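Local coordinates for IMC sub-compartment protein ISP3 (PDB 4CHJ) that belongs to the inner membrane complex of Toxoplasma gondii, adopts a pleckstrin homology fold and probably takes part in the parasite's replication by internal budding, at residues A[135-138]-A[139-142]; A[36-39]-A[40-43]; A[73-76]-A[77-80]; A[115-118]-A[119-122]. All coordinates share one frame; numbering follows the deposited sequence.

Interaction 1: A[135-138]-A[139-142]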
loop_
_atom_site.group_PDB
_atom_site.type_symbol
_atom_site.label_atom_id
_atom_site.label_comp_id
_atom_site.label_asym_id
_atom_site.label_seq_id
_atom_site.Cartn_x
_atom_site.Cartn_y
_atom_site.Cartn_z
ATOM N N GLN A 135 6.083 0.878 -5.669
ATOM C CA GLN A 135 7.040 1.765 -5.037
ATOM C C GLN A 135 6.461 3.156 -4.793
ATOM O O GLN A 135 6.813 3.801 -3.808
ATOM C CB GLN A 135 8.315 1.830 -5.866
ATOM C CG GLN A 135 8.954 0.460 -6.038
ATOM C CD GLN A 135 10.383 0.519 -6.529
ATOM O OE1 GLN A 135 10.796 1.480 -7.176
ATOM N NE2 GLN A 135 11.134 -0.541 -6.262
ATOM N N CYS A 136 5.502 3.566 -5.615
ATOM C CA CYS A 136 4.731 4.784 -5.346
ATOM C C CYS A 136 3.825 4.650 -4.141
ATOM O O CYS A 136 3.645 5.604 -3.372
ATOM C CB CYS A 136 3.880 5.166 -6.557
ATOM S SG CYS A 136 4.863 5.740 -7.955
ATOM N N PHE A 137 3.178 3.501 -4.004
ATOM C CA PHE A 137 2.269 3.309 -2.888
ATOM C C PHE A 137 3.106 3.305 -1.620
ATOM O O PHE A 137 2.771 3.966 -0.629
ATOM C CB PHE A 137 1.506 2.023 -3.077
ATOM C CG PHE A 137 0.528 1.739 -2.001
ATOM C CD1 PHE A 137 -0.558 2.548 -1.810
ATOM C CD2 PHE A 137 0.690 0.629 -1.177
ATOM C CE1 PHE A 137 -1.458 2.285 -0.800
ATOM C CE2 PHE A 137 -0.222 0.352 -0.181
ATOM C CZ PHE A 137 -1.299 1.175 -0.000
ATOM N N VAL A 138 4.290 2.711 -1.711
ATOM C CA VAL A 138 5.232 2.743 -0.597
ATOM C C VAL A 138 5.570 4.206 -0.167
ATOM O O VAL A 138 5.554 4.546 1.034
ATOM C CB VAL A 138 6.523 1.927 -0.911
ATOM C CG1 VAL A 138 7.575 2.127 0.175
ATOM C CG2 VAL A 138 6.216 0.439 -1.015
ATOM N N SER A 139 5.818 5.072 -1.140
ATOM C CA SER A 139 6.178 6.463 -0.849
ATOM C C SER A 139 4.988 7.221 -0.322
ATOM O O SER A 139 5.121 8.031 0.584
ATOM C CB SER A 139 6.721 7.142 -2.092
ATOM O OG SER A 139 8.035 6.686 -2.339
ATOM N N PHE A 140 3.815 6.940 -0.871
ATOM C CA PHE A 140 2.605 7.577 -0.389
ATOM C C PHE A 140 2.358 7.189 1.065
ATOM O O PHE A 140 2.036 8.032 1.895
ATOM C CB PHE A 140 1.419 7.166 -1.262
ATOM C CG PHE A 140 0.084 7.438 -0.640
ATOM C CD1 PHE A 140 -0.312 8.728 -0.361
ATOM C CD2 PHE A 140 -0.770 6.398 -0.329
ATOM C CE1 PHE A 140 -1.539 8.982 0.213
ATOM C CE2 PHE A 140 -2.000 6.642 0.246
ATOM C CZ PHE A 140 -2.385 7.936 0.518
ATOM N N LEU A 141 2.539 5.910 1.368
ATOM C CA LEU A 141 2.355 5.404 2.720
ATOM C C LEU A 141 3.361 6.035 3.664
ATOM O O LEU A 141 3.042 6.355 4.802
ATOM C CB LEU A 141 2.480 3.882 2.755
ATOM C CG LEU A 141 1.305 3.091 2.184
ATOM C CD1 LEU A 141 1.460 1.611 2.485
ATOM C CD2 LEU A 141 -0.009 3.617 2.732
ATOM N N ASP A 142 4.584 6.204 3.185
ATOM C CA ASP A 142 5.645 6.763 3.999
ATOM C C ASP A 142 5.306 8.179 4.432
ATOM O O ASP A 142 5.534 8.552 5.577
ATOM C CB ASP A 142 6.953 6.773 3.216
ATOM C CG ASP A 142 8.066 6.062 3.940
ATOM O OD1 ASP A 142 8.448 6.518 5.036
ATOM O OD2 ASP A 142 8.561 5.045 3.413
#
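Phe137 and Leu141 make a local hydrophobic contact, four residues apart, on the buried side of helix 131-149, which packs against the beta sheet. The evidence is a CH-pi approach: Leu141 CG lies 4.0 Å from the centroid of the Phe137 ring and 14° off the ring normal, so the branch point sits over the face. Leu141 CD1 slides toward the rim, 3.4 Å from Phe137 CE2. The torsions explain the meeting, for Phe137 places CG anti to its backbone N (chi1 -179°), on the side of the following turn, whereas Leu141 turns its CG back beside its own N (chi1 -74°). Phe140 joins from another direction, its CD2 being 4.1 Å from Phe137 CD1, which lies near the plane of the Phe140 ring at its edge. Underneath, Leu141 N donates to Phe137 O at 2.8 Å. Toward the partly exposed side, Gln135 O takes the Ser139 N-H at 3.1 Å and a weak bond from Ser139 OG at 3.5 Å. Beyond the helix, Phe137 meets the rings of Phe126 and Phe128, while Val138 and Leu141 both touch Val90. An amphipathic C-terminal helix capping one open end of the curved sheet is a hallmark of the pleckstrin homology fold.

Interaction 2: A[36-39]-A[40-43]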
loop_
_atom_site.group_PDB
_atom_site.type_symbol
_atom_site.label_atom_id
_atom_site.label_comp_id
_atom_site.label_asym_id
_atom_site.label_seq_id
_atom_site.Cartn_x
_atom_site.Cartn_y
_atom_site.Cartn_z
ATOM N N ASP A 36 3.501 11.238 -9.441
ATOM C CA ASP A 36 2.415 12.179 -9.750
ATOM C C ASP A 36 1.336 11.512 -10.591
ATOM O O ASP A 36 0.130 11.742 -10.383
ATOM C CB ASP A 36 2.962 13.393 -10.516
ATOM C CG ASP A 36 3.728 14.349 -9.638
ATOM O OD1 ASP A 36 3.637 14.248 -8.397
ATOM O OD2 ASP A 36 4.425 15.218 -10.205
ATOM N N ASN A 37 1.775 10.722 -11.574
ATOM C CA ASN A 37 0.860 9.865 -12.344
ATOM C C ASN A 37 0.122 8.822 -11.454
ATOM O O ASN A 37 -1.106 8.770 -11.420
ATOM C CB ASN A 37 1.624 9.140 -13.448
ATOM C CG ASN A 37 0.717 8.248 -14.286
ATOM O OD1 ASN A 37 -0.241 8.724 -14.901
ATOM N ND2 ASN A 37 0.999 6.943 -14.291
ATOM N N TRP A 38 0.889 7.997 -10.747
ATOM C CA TRP A 38 0.323 7.121 -9.753
ATOM C C TRP A 38 -0.749 7.878 -8.939
ATOM O O TRP A 38 -1.931 7.485 -8.915
ATOM C CB TRP A 38 1.427 6.555 -8.852
ATOM C CG TRP A 38 0.922 5.511 -7.935
ATOM C CD1 TRP A 38 0.725 4.192 -8.222
ATOM C CD2 TRP A 38 0.453 5.711 -6.622
ATOM N NE1 TRP A 38 0.175 3.555 -7.153
ATOM C CE2 TRP A 38 -0.011 4.469 -6.152
ATOM C CE3 TRP A 38 0.394 6.820 -5.776
ATOM C CZ2 TRP A 38 -0.514 4.302 -4.866
ATOM C CZ3 TRP A 38 -0.115 6.658 -4.512
ATOM C CH2 TRP A 38 -0.567 5.404 -4.065
ATOM N N MET A 39 -0.374 9.006 -8.358
ATOM C CA MET A 39 -1.267 9.711 -7.449
ATOM C C MET A 39 -2.567 10.141 -8.120
ATOM O O MET A 39 -3.629 10.082 -7.514
ATOM C CB MET A 39 -0.565 10.926 -6.853
ATOM C CG MET A 39 -1.336 11.586 -5.726
ATOM S SD MET A 39 -1.349 10.591 -4.227
ATOM C CE MET A 39 -2.654 11.402 -3.316
ATOM N N ASN A 40 -2.479 10.583 -9.366
ATOM C CA ASN A 40 -3.656 11.028 -10.114
ATOM C C ASN A 40 -4.614 9.910 -10.403
ATOM O O ASN A 40 -5.813 10.049 -10.189
ATOM C CB ASN A 40 -3.244 11.672 -11.440
ATOM C CG ASN A 40 -2.904 13.140 -11.283
ATOM O OD1 ASN A 40 -3.624 13.890 -10.597
ATOM N ND2 ASN A 40 -1.788 13.559 -11.880
ATOM N N ARG A 41 -4.081 8.810 -10.925
ATOM C CA ARG A 41 -4.862 7.585 -11.131
ATOM C C ARG A 41 -5.653 7.091 -9.927
ATOM O O ARG A 41 -6.854 6.789 -10.039
ATOM C CB ARG A 41 -3.957 6.477 -11.611
ATOM C CG ARG A 41 -3.633 6.638 -13.064
ATOM C CD ARG A 41 -3.049 5.387 -13.640
ATOM N NE ARG A 41 -1.648 5.254 -13.273
ATOM C CZ ARG A 41 -1.133 4.206 -12.640
ATOM N NH1 ARG A 41 -1.904 3.182 -12.281
ATOM N NH2 ARG A 41 0.168 4.170 -12.401
ATOM N N TYR A 42 -4.995 7.001 -8.777
ATOM C CA TYR A 42 -5.629 6.382 -7.600
ATOM C C TYR A 42 -6.508 7.354 -6.823
ATOM O O TYR A 42 -7.459 6.941 -6.149
ATOM C CB TYR A 42 -4.574 5.709 -6.709
ATOM C CG TYR A 42 -4.158 4.366 -7.297
ATOM C CD1 TYR A 42 -4.987 3.246 -7.169
ATOM C CD2 TYR A 42 -3.018 4.247 -8.092
ATOM C CE1 TYR A 42 -4.658 2.036 -7.764
ATOM C CE2 TYR A 42 -2.678 3.033 -8.686
ATOM C CZ TYR A 42 -3.508 1.934 -8.521
ATOM O OH TYR A 42 -3.175 0.735 -9.100
ATOM N N GLU A 43 -6.228 8.648 -6.956
ATOM C CA GLU A 43 -7.178 9.674 -6.517
ATOM C C GLU A 43 -8.465 9.572 -7.334
ATOM O O GLU A 43 -9.571 9.746 -6.801
ATOM C CB GLU A 43 -6.566 11.073 -6.655
ATOM C CG GLU A 43 -5.666 11.460 -5.487
ATOM C CD GLU A 43 -5.023 12.840 -5.638
ATOM O OE1 GLU A 43 -4.830 13.302 -6.790
ATOM O OE2 GLU A 43 -4.687 13.450 -4.591
#
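The Trp38 indole is covered on both faces. Over one lies the Tyr42 ring of the next helical turn, with Tyr42 CD2 placed 3.4 Å above the indole plane and offset toward its rim; over the opposite one comes Cys136 of helix 131-149, its CB 3.3 Å from Trp38 CG. Tyr42 does not lie flat on its partner: its ring and the five-membered ring of Trp38 have centroids 4.6 Å apart and planes inclined by 36°, an oblique pairing. The nearest atoms are Trp38 NE1 and Tyr42 CE2, at 3.3 Å. Different first torsions bring the two together: Trp38 has CG anti to its backbone N (chi1 -172°), Tyr42 anti to its carbonyl carbon. A second flat group, the Arg41 guanidinium, has the Asn37 amide at its edge, the two planes being turned 43° apart. Further round the helix, the methyl CE of Met39 reaches Glu43 OE2 at 3.2 Å, the two side chains running at a slant to each other near Arg66. Main-chain bonds of the ordinary helical pattern join each residue of 36-39 to its counterpart in 40-43, for example Arg41 N to Asn37 O at 3.0 Å. The polar ends are held from outside: Arg41 forms salt bridges through NH2 to Asp133 and through NH1 to Asp46, and Tyr42 OH is hydrogen-bonded to Thr47 O. The chemistry is therefore divided, with apolar ring contact against strand 57-65 and helix 131-149, and a guanidinium held between the carboxylates of Asp133 and Asp46, which probably stabilise its positive charge and limit its rotation.

Interaction 3: A[73-76]-A[77-80]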
loop_
_atom_site.group_PDB
_atom_site.type_symbol
_atom_site.label_atom_id
_atom_site.label_comp_id
_atom_site.label_asym_id
_atom_site.label_seq_id
_atom_site.Cartn_x
_atom_site.Cartn_y
_atom_site.Cartn_z
ATOM N N LEU A 73 -11.375 0.931 -0.350
ATOM C CA LEU A 73 -11.287 -0.255 -1.159
ATOM C C LEU A 73 -12.694 -0.568 -1.590
ATOM O O LEU A 73 -13.592 -0.683 -0.766
ATOM C CB LEU A 73 -10.744 -1.419 -0.343
ATOM C CG LEU A 73 -9.237 -1.606 -0.391
ATOM C CD1 LEU A 73 -8.789 -1.801 -1.826
ATOM C CD2 LEU A 73 -8.565 -0.391 0.217
ATOM N N THR A 74 -12.888 -0.698 -2.890
ATOM C CA THR A 74 -14.179 -1.108 -3.396
ATOM C C THR A 74 -14.065 -2.465 -4.025
ATOM O O THR A 74 -13.241 -2.682 -4.916
ATOM C CB THR A 74 -14.734 -0.118 -4.421
ATOM O OG1 THR A 74 -14.937 1.148 -3.782
ATOM C CG2 THR A 74 -16.062 -0.624 -4.982
ATOM N N PHE A 75 -14.823 -3.401 -3.463
ATOM C CA PHE A 75 -14.996 -4.734 -4.006
ATOM C C PHE A 75 -16.482 -5.098 -3.977
ATOM O O PHE A 75 -17.105 -5.095 -2.923
ATOM C CB PHE A 75 -14.170 -5.717 -3.180
ATOM C CG PHE A 75 -14.604 -7.140 -3.310
ATOM C CD1 PHE A 75 -14.838 -7.692 -4.552
ATOM C CD2 PHE A 75 -14.785 -7.923 -2.188
ATOM C CE1 PHE A 75 -15.241 -9.004 -4.673
ATOM C CE2 PHE A 75 -15.189 -9.235 -2.301
ATOM C CZ PHE A 75 -15.419 -9.777 -3.545
ATOM N N ASN A 76 -17.051 -5.411 -5.131
ATOM C CA ASN A 76 -18.444 -5.835 -5.190
ATOM C C ASN A 76 -19.374 -4.846 -4.510
ATOM O O ASN A 76 -20.303 -5.237 -3.814
ATOM C CB ASN A 76 -18.641 -7.223 -4.592
ATOM C CG ASN A 76 -20.041 -7.759 -4.832
ATOM O OD1 ASN A 76 -20.867 -7.101 -5.463
ATOM N ND2 ASN A 76 -20.311 -8.957 -4.333
ATOM N N GLN A 77 -19.103 -3.562 -4.685
ATOM C CA GLN A 77 -19.973 -2.530 -4.151
ATOM C C GLN A 77 -19.788 -2.427 -2.648
ATOM O O GLN A 77 -20.510 -1.702 -1.972
ATOM C CB GLN A 77 -21.429 -2.836 -4.482
ATOM C CG GLN A 77 -21.761 -2.757 -5.964
ATOM C CD GLN A 77 -23.198 -3.135 -6.276
ATOM O OE1 GLN A 77 -23.829 -3.875 -5.523
ATOM N NE2 GLN A 77 -23.722 -2.630 -7.386
ATOM N N LYS A 78 -18.797 -3.142 -2.134
ATOM C CA LYS A 78 -18.506 -3.133 -0.715
ATOM C C LYS A 78 -17.243 -2.325 -0.563
ATOM O O LYS A 78 -16.282 -2.533 -1.294
ATOM C CB LYS A 78 -18.302 -4.562 -0.190
ATOM C CG LYS A 78 -17.398 -4.682 1.033
ATOM C CD LYS A 78 -17.370 -6.095 1.587
ATOM C CE LYS A 78 -16.798 -7.079 0.582
ATOM N NZ LYS A 78 -17.826 -8.025 0.065
ATOM N N VAL A 79 -17.250 -1.383 0.365
ATOM C CA VAL A 79 -16.078 -0.564 0.548
ATOM C C VAL A 79 -15.461 -0.685 1.934
ATOM O O VAL A 79 -16.013 -0.197 2.910
ATOM C CB VAL A 79 -16.439 0.900 0.282
ATOM C CG1 VAL A 79 -16.973 1.049 -1.132
ATOM C CG2 VAL A 79 -17.491 1.359 1.268
ATOM N N ARG A 80 -14.276 -1.278 2.006
ATOM C CA ARG A 80 -13.468 -1.181 3.206
ATOM C C ARG A 80 -12.686 0.150 3.178
ATOM O O ARG A 80 -11.834 0.361 2.326
ATOM C CB ARG A 80 -12.540 -2.403 3.363
ATOM C CG ARG A 80 -11.680 -2.382 4.645
ATOM C CD ARG A 80 -11.334 -3.783 5.198
ATOM N NE ARG A 80 -9.998 -4.253 4.772
ATOM C CZ ARG A 80 -9.672 -5.528 4.503
ATOM N NH1 ARG A 80 -10.559 -6.508 4.637
ATOM N NH2 ARG A 80 -8.443 -5.828 4.090
#
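Phe75 and Lys78 both carry CG roughly anti to the backbone N (chi1 160° and 153°), which sets their side chains next to each other, pointing the same way from one face of the hairpin. Lys78 then bends at chi3 (63°) and again at chi4, bringing its end alongside the Phe75 ring: CE comes within 3.5 Å of Phe75 CD2, and NZ lies 3.7 Å from Phe75 CE2. Asn76 CB, by contrast, sits over a face of the Phe75 ring, 3.8 Å above its plane. The backbone explains why these residues meet. A type I' turn spans Phe75 to Lys78, with Asn76 and Gln77 at its corners, and Phe75 and Lys78 form a hydrogen-bonded antiparallel pair. Phe75 N donates to Lys78 O at 2.8 Å, in the carbonyl plane; in return Lys78 N donates to Phe75 O at 2.7 Å, arriving from well above that carbonyl's plane. The ladder continues with Leu73 N to Arg80 O at 2.8 Å. Between them, Thr74 and Val79 make a non-hydrogen-bonded pair on the other face, where Thr74 OG1 touches Val79 CG1 at 3.3 Å. Leu73 turns inward to Phe126, Met48 and Val50, so the apolar contacts of the hairpin deepen away from its tip. At the tip itself, main-chain bonds set the shape, and CE and NZ of Lys78 lie obliquely beside the Phe75 ring, a contact without an ion pair.

Interaction 4: A[115-118]-A[119-122]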
loop_
_atom_site.group_PDB
_atom_site.type_symbol
_atom_site.label_atom_id
_atom_site.label_comp_id
_atom_site.label_asym_id
_atom_site.label_seq_id
_atom_site.Cartn_x
_atom_site.Cartn_y
_atom_site.Cartn_z
ATOM N N PHE A 115 1.271 -3.406 4.784
ATOM C CA PHE A 115 1.238 -2.311 5.732
ATOM C C PHE A 115 0.384 -2.694 6.917
ATOM O O PHE A 115 -0.412 -3.631 6.858
ATOM C CB PHE A 115 0.762 -1.002 5.091
ATOM C CG PHE A 115 -0.609 -1.071 4.488
ATOM C CD1 PHE A 115 -0.800 -1.683 3.273
ATOM C CD2 PHE A 115 -1.698 -0.476 5.117
ATOM C CE1 PHE A 115 -2.032 -1.758 2.691
ATOM C CE2 PHE A 115 -2.964 -0.576 4.561
ATOM C CZ PHE A 115 -3.128 -1.195 3.325
ATOM N N ARG A 116 0.630 -2.035 8.031
ATOM C CA ARG A 116 -0.053 -2.375 9.241
ATOM C C ARG A 116 -0.897 -1.197 9.736
ATOM O O ARG A 116 -0.461 -0.033 9.672
ATOM C CB ARG A 116 0.962 -2.786 10.284
ATOM C CG ARG A 116 0.329 -3.365 11.535
ATOM C CD ARG A 116 1.399 -3.750 12.524
ATOM N NE ARG A 116 2.390 -4.619 11.890
ATOM C CZ ARG A 116 3.668 -4.294 11.697
ATOM N NH1 ARG A 116 4.135 -3.118 12.104
ATOM N NH2 ARG A 116 4.490 -5.169 11.125
ATOM N N LEU A 117 -2.098 -1.515 10.227
ATOM C CA LEU A 117 -2.996 -0.542 10.827
ATOM C C LEU A 117 -2.862 -0.509 12.362
ATOM O O LEU A 117 -2.814 -1.555 13.016
ATOM C CB LEU A 117 -4.427 -0.886 10.468
ATOM C CG LEU A 117 -4.770 -1.008 8.981
ATOM C CD1 LEU A 117 -6.232 -1.369 8.833
ATOM C CD2 LEU A 117 -4.472 0.269 8.230
ATOM N N ALA A 118 -2.868 0.705 12.915
ATOM C CA ALA A 118 -2.679 0.958 14.334
ATOM C C ALA A 118 -3.856 0.461 15.141
ATOM O O ALA A 118 -3.686 -0.007 16.275
ATOM C CB ALA A 118 -2.503 2.455 14.571
ATOM N N SER A 119 -5.047 0.589 14.558
ATOM C CA SER A 119 -6.307 0.340 15.264
ATOM C C SER A 119 -6.539 -1.138 15.474
ATOM O O SER A 119 -6.932 -1.569 16.554
ATOM C CB SER A 119 -7.473 0.881 14.445
ATOM O OG SER A 119 -7.528 0.231 13.179
ATOM N N SER A 120 -6.369 -1.901 14.399
ATOM C CA SER A 120 -6.546 -3.341 14.432
ATOM C C SER A 120 -5.269 -4.067 14.803
ATOM O O SER A 120 -5.312 -5.214 15.204
ATOM C CB SER A 120 -7.025 -3.841 13.078
ATOM O OG SER A 120 -6.112 -3.490 12.075
ATOM N N GLY A 121 -4.138 -3.414 14.610
ATOM C CA GLY A 121 -2.839 -4.085 14.685
ATOM C C GLY A 121 -2.611 -5.099 13.571
ATOM O O GLY A 121 -1.675 -5.908 13.632
ATOM N N ARG A 122 -3.491 -5.091 12.579
ATOM C CA ARG A 122 -3.415 -6.017 11.448
ATOM C C ARG A 122 -2.548 -5.573 10.267
ATOM O O ARG A 122 -2.318 -4.387 10.050
ATOM C CB ARG A 122 -4.812 -6.396 10.966
ATOM C CG ARG A 122 -5.614 -7.145 12.009
ATOM C CD ARG A 122 -6.620 -8.091 11.391
ATOM N NE ARG A 122 -6.072 -9.431 11.229
ATOM C CZ ARG A 122 -6.774 -10.544 11.398
ATOM N NH1 ARG A 122 -8.048 -10.473 11.742
ATOM N NH2 ARG A 122 -6.203 -11.725 11.224
#
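Ser119 follows Ala118, two residues past Leu117, with Leu117 CB 4.3 Å from Ser119 OG; that hydroxyl is hydrogen-bonded outside the turn to Asp86 OD2. At Ser120 the hydroxyl stands between the backbone N and the carbonyl carbon (chi1 58°). From there OG faces inward, 3.5 Å from Leu117 CB, and accepts the Arg122 N-H over 3.1 Å at an N-H...O angle of 158°, which defines an ST turn. Gly121 follows with positive phi (67°), a value glycine accommodates easily, and its N makes a weak, strongly bent bond to Leu117 O at 2.8 Å. Arg122, the last residue before strand 123-127, closes the turn. Its carbonyl O accepts from Leu117 N at 2.9 Å and also receives a CA-H...O contact from Arg116 CA at 3.1 Å, while Arg116 CG packs 3.2 Å from the same Arg122 O. One carbonyl thus gathers main-chain and side-chain atoms of two consecutive residues. The turn connects strand 113-117 to strand 123-127. Leu117 packs on Ile124 on one side and Ile87 on the other, Phe115 meets Phe126 edge-to-face, and backbone bonds from Arg116 to Ala88 and Ala89 hold the strand against its neighbour 87-91.

Overall arrangement
From the N terminus, interaction 2 comes first, within helix 32-44, followed by interaction 3, which closes the hairpin of strands 70-75 and 78-83. Interaction 4 then closes the turn between strands 113-117 and 123-127, and interaction 1 lies in the final helix, 131-149. The four are in series along the chain; none nests in or crosses another. In space, interaction 1 joins two of the others, touching interaction 2 through Trp38 and interaction 4 through Phe115. Interactions 2 and 4 lie on opposite sides of the chain's centre, with centres about 24 Å apart. Interaction 3 touches none of them, yet shares the seven-stranded sheet with interaction 4.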